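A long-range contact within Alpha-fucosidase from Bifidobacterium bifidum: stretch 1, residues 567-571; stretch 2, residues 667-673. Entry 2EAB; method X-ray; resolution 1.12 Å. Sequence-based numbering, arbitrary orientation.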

ATOM      1  N   GLU A 567      -6.830 -12.477 -14.450  1.00  8.81           N
ATOM      2  CA  GLU A 567      -8.268 -12.566 -14.715  1.00 10.31           C
ATOM      3  C   GLU A 567      -8.451 -13.186 -16.102  1.00  9.64           C
ATOM      4  O   GLU A 567      -9.126 -12.613 -16.969  1.00  9.73           O
ATOM      5  CB  GLU A 567      -8.902 -11.171 -14.730  1.00 10.76           C
ATOM      6  CG  GLU A 567      -9.112 -10.510 -13.387  1.00 13.84           C
ATOM      7  CD  GLU A 567      -9.874  -9.190 -13.502  1.00 14.00           C
ATOM      8  OE1 GLU A 567      -9.760  -8.356 -12.576  1.00 18.64           O
ATOM      9  OE2 GLU A 567     -10.578  -8.978 -14.521  1.00 18.39           O
ATOM     10  N   GLN A 568      -7.827 -14.337 -16.328  1.00  9.38           N
ATOM     11  CA  GLN A 568      -7.970 -15.038 -17.604  1.00  9.30           C
ATOM     12  C   GLN A 568      -7.987 -16.544 -17.388  1.00  9.18           C
ATOM     13  O   GLN A 568      -7.745 -17.015 -16.278  1.00  8.97           O
ATOM     14  CB  GLN A 568      -6.873 -14.624 -18.598  1.00  9.37           C
ATOM     15  CG  GLN A 568      -5.477 -15.074 -18.201  1.00  9.22           C
ATOM     16  CD  GLN A 568      -4.439 -14.886 -19.298  1.00  9.24           C
ATOM     17  OE1 GLN A 568      -4.747 -14.462 -20.414  1.00  9.48           O
ATOM     18  NE2 GLN A 568      -3.191 -15.206 -18.979  1.00  9.78           N
ATOM     19  N   GLY A 569      -8.283 -17.287 -18.451  1.00  9.53           N
ATOM     20  CA  GLY A 569      -8.348 -18.736 -18.389  1.00  9.77           C
ATOM     21  C   GLY A 569      -9.626 -19.239 -17.742  1.00  9.75           C
ATOM     22  O   GLY A 569     -10.555 -18.460 -17.490  1.00  9.86           O
ATOM     23  N   PRO A 570      -9.694 -20.555 -17.481  1.00  9.62           N
ATOM     24  CA  PRO A 570     -10.872 -21.163 -16.859  1.00  9.77           C
ATOM     25  C   PRO A 570     -11.071 -20.723 -15.414  1.00  9.69           C
ATOM     26  O   PRO A 570     -10.101 -20.441 -14.702  1.00  9.40           O
ATOM     27  CB  PRO A 570     -10.556 -22.664 -16.886  1.00  9.95           C
ATOM     28  CG  PRO A 570      -9.451 -22.827 -17.861  1.00 10.14           C
ATOM     29  CD  PRO A 570      -8.665 -21.559 -17.796  1.00  9.85           C
ATOM     30  N   LEU A 571     -12.331 -20.706 -14.989  1.00 10.13           N
ATOM     31  CA  LEU A 571     -12.712 -20.269 -13.651  1.00 11.38           C
ATOM     32  C   LEU A 571     -12.143 -21.135 -12.524  1.00 10.89           C
ATOM     33  O   LEU A 571     -11.791 -20.624 -11.458  1.00 11.37           O
ATOM     34  CB  LEU A 571     -14.238 -20.252 -13.555  1.00 11.85           C
ATOM     35  CG  LEU A 571     -14.976 -19.019 -13.031  1.00 14.45           C
ATOM     36  CD1 LEU A 571     -14.372 -17.726 -13.567  1.00 15.44           C
ATOM     37  CD2 LEU A 571     -16.439 -19.120 -13.420  1.00 13.04           C
ATOM     38  N   THR A 667      -6.191 -24.905 -27.294  1.00 16.49           N
ATOM     39  CA  THR A 667      -6.352 -23.609 -26.647  1.00 15.88           C
ATOM     40  C   THR A 667      -6.710 -23.743 -25.168  1.00 14.77           C
ATOM     41  O   THR A 667      -7.526 -24.590 -24.792  1.00 14.98           O
ATOM     42  CB  THR A 667      -7.462 -22.807 -27.364  1.00 16.10           C
ATOM     43  OG1 THR A 667      -7.098 -22.614 -28.735  1.00 17.32           O
ATOM     44  CG2 THR A 667      -7.687 -21.454 -26.713  1.00 16.80           C
ATOM     45  N   ILE A 668      -6.081 -22.919 -24.330  1.00 13.17           N
ATOM     46  CA  ILE A 668      -6.561 -22.724 -22.968  1.00 11.57           C
ATOM     47  C   ILE A 668      -7.722 -21.738 -23.067  1.00 11.08           C
ATOM     48  O   ILE A 668      -7.519 -20.558 -23.346  1.00 11.06           O
ATOM     49  CB  ILE A 668      -5.464 -22.194 -22.013  1.00 11.40           C
ATOM     50  CG1 ILE A 668      -4.336 -23.224 -21.867  1.00 11.19           C
ATOM     51  CG2 ILE A 668      -6.068 -21.851 -20.647  1.00 10.82           C
ATOM     52  CD1 ILE A 668      -3.115 -22.719 -21.107  1.00 10.92           C
ATOM     53  N   SER A 669      -8.943 -22.233 -22.869  1.00 10.92           N
ATOM     54  CA  SER A 669     -10.131 -21.395 -23.023  1.00 11.18           C
ATOM     55  C   SER A 669     -10.091 -20.224 -22.058  1.00 10.78           C
ATOM     56  O   SER A 669      -9.840 -20.400 -20.864  1.00 11.42           O
ATOM     57  CB  SER A 669     -11.413 -22.208 -22.831  1.00 11.31           C
ATOM     58  OG  SER A 669     -11.594 -23.113 -23.906  1.00 12.81           O
ATOM     59  N   GLY A 670     -10.319 -19.030 -22.589  1.00 10.48           N
ATOM     60  CA  GLY A 670     -10.278 -17.821 -21.782  1.00 10.00           C
ATOM     61  C   GLY A 670      -8.920 -17.147 -21.697  1.00  9.87           C
ATOM     62  O   GLY A 670      -8.808 -16.058 -21.130  1.00  9.92           O
ATOM     63  N   TYR A 671      -7.880 -17.786 -22.237  1.00  9.83           N
ATOM     64  CA  TYR A 671      -6.568 -17.150 -22.320  1.00 10.04           C
ATOM     65  C   TYR A 671      -6.635 -16.016 -23.341  1.00 10.48           C
ATOM     66  O   TYR A 671      -7.177 -16.195 -24.440  1.00 11.01           O
ATOM     67  CB  TYR A 671      -5.487 -18.165 -22.712  1.00  9.86           C
ATOM     68  CG  TYR A 671      -4.119 -17.548 -22.920  1.00  9.20           C
ATOM     69  CD1 TYR A 671      -3.261 -17.325 -21.840  1.00  9.15           C
ATOM     70  CD2 TYR A 671      -3.690 -17.179 -24.196  1.00  9.33           C
ATOM     71  CE1 TYR A 671      -2.006 -16.754 -22.024  1.00  8.84           C
ATOM     72  CE2 TYR A 671      -2.440 -16.607 -24.391  1.00  9.46           C
ATOM     73  CZ  TYR A 671      -1.605 -16.397 -23.297  1.00  8.99           C
ATOM     74  OH  TYR A 671      -0.366 -15.830 -23.464  1.00  9.05           O
ATOM     75  N   GLN A 672      -6.100 -14.853 -22.984  1.00 10.66           N
ATOM     76  CA  GLN A 672      -6.086 -13.710 -23.897  1.00 11.15           C
ATOM     77  C   GLN A 672      -5.054 -13.961 -24.998  1.00 11.05           C
ATOM     78  O   GLN A 672      -3.844 -13.868 -24.769  1.00 10.37           O
ATOM     79  CB  GLN A 672      -5.809 -12.407 -23.142  1.00 11.21           C
ATOM     80  CG  GLN A 672      -5.872 -11.153 -24.004  1.00 12.06           C
ATOM     81  CD  GLN A 672      -5.724  -9.880 -23.193  1.00 12.07           C
ATOM     82  OE1 GLN A 672      -6.299  -9.748 -22.111  1.00 13.36           O
ATOM     83  NE2 GLN A 672      -4.951  -8.933 -23.714  1.00 13.44           N
ATOM     84  N   ALA A 673      -5.555 -14.275 -26.193  1.00 11.55           N
ATOM     85  CA  ALA A 673      -4.750 -14.832 -27.286  1.00 11.88           C
ATOM     86  C   ALA A 673      -3.575 -13.975 -27.758  1.00 12.09           C
ATOM     87  O   ALA A 673      -2.568 -14.516 -28.218  1.00 12.46           O
ATOM     88  CB  ALA A 673      -5.647 -15.213 -28.472  1.00 12.01           C
TER
HETATM   89  O   HOH W   1      -2.517 -13.291 -22.337  1.00 10.26           O

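The contact rests on a tight turn that offers its backbone to a segment nearly a hundred residues away in sequence. Ile668 to Tyr671 form a type II beta turn, closed by the hydrogen bond from Tyr671 N to Ile668 O at 3.0 Å. That bond spends the amide of Tyr671 within the turn, but it leaves the carbonyl of Gly670 free to accept from outside. Gly569 N takes the offer, donating to Gly670 O at 3.0 Å with an almost straight N-H...O angle of 176°.

Two glycines meet here, Gly569 CA and Gly670 CA lying 4.0 Å apart, and it is Gly670 whose lack of a side chain permits the approach. Gly670 has a phi of 90°, and a CB there would sit 2.9 Å from Gly569 O, besides jamming against the preceding carbonyl. Gly569 also has positive phi; a CB on it would strike Pro570 CD at 2.8 Å, a clash within its own stretch. Gly569 CA comes to 3.3 Å from Ser669 O in a CA-H...O contact. Ser669 O also lies 3.4 Å from Pro570 N, but proline has no hydrogen to share, so that proximity is packing only.

The second polar anchor is a side chain. Gln568 points its CA-to-CB bond toward the other stretch, and with chi1 p and chi2 t its OE1 accepts from Gln672 N at 2.9 Å and 173°. Water 1 donates through its O to Gln568 OE1 at 3.2 Å and to Gln672 O at 2.8 Å, tying both backbone polar groups of Gln672 to one amide oxygen, one directly and one through solvent. Gln568 NE2 and Gln672 OE1 are satisfied elsewhere in the structure; Tyr671 OH and Gln672 NE2 bond to residues just outside the stretches.

Apolar packing is modest: Pro570 CD meets Ile668 CG2 at 3.9 Å. Separately, the polar Gln568 OE1 approaches Tyr671 CD1 at 3.5 Å, oblique to the ring. The rule is economical: two nearly linear hydrogen bonds, with glycines where the backbones come closest.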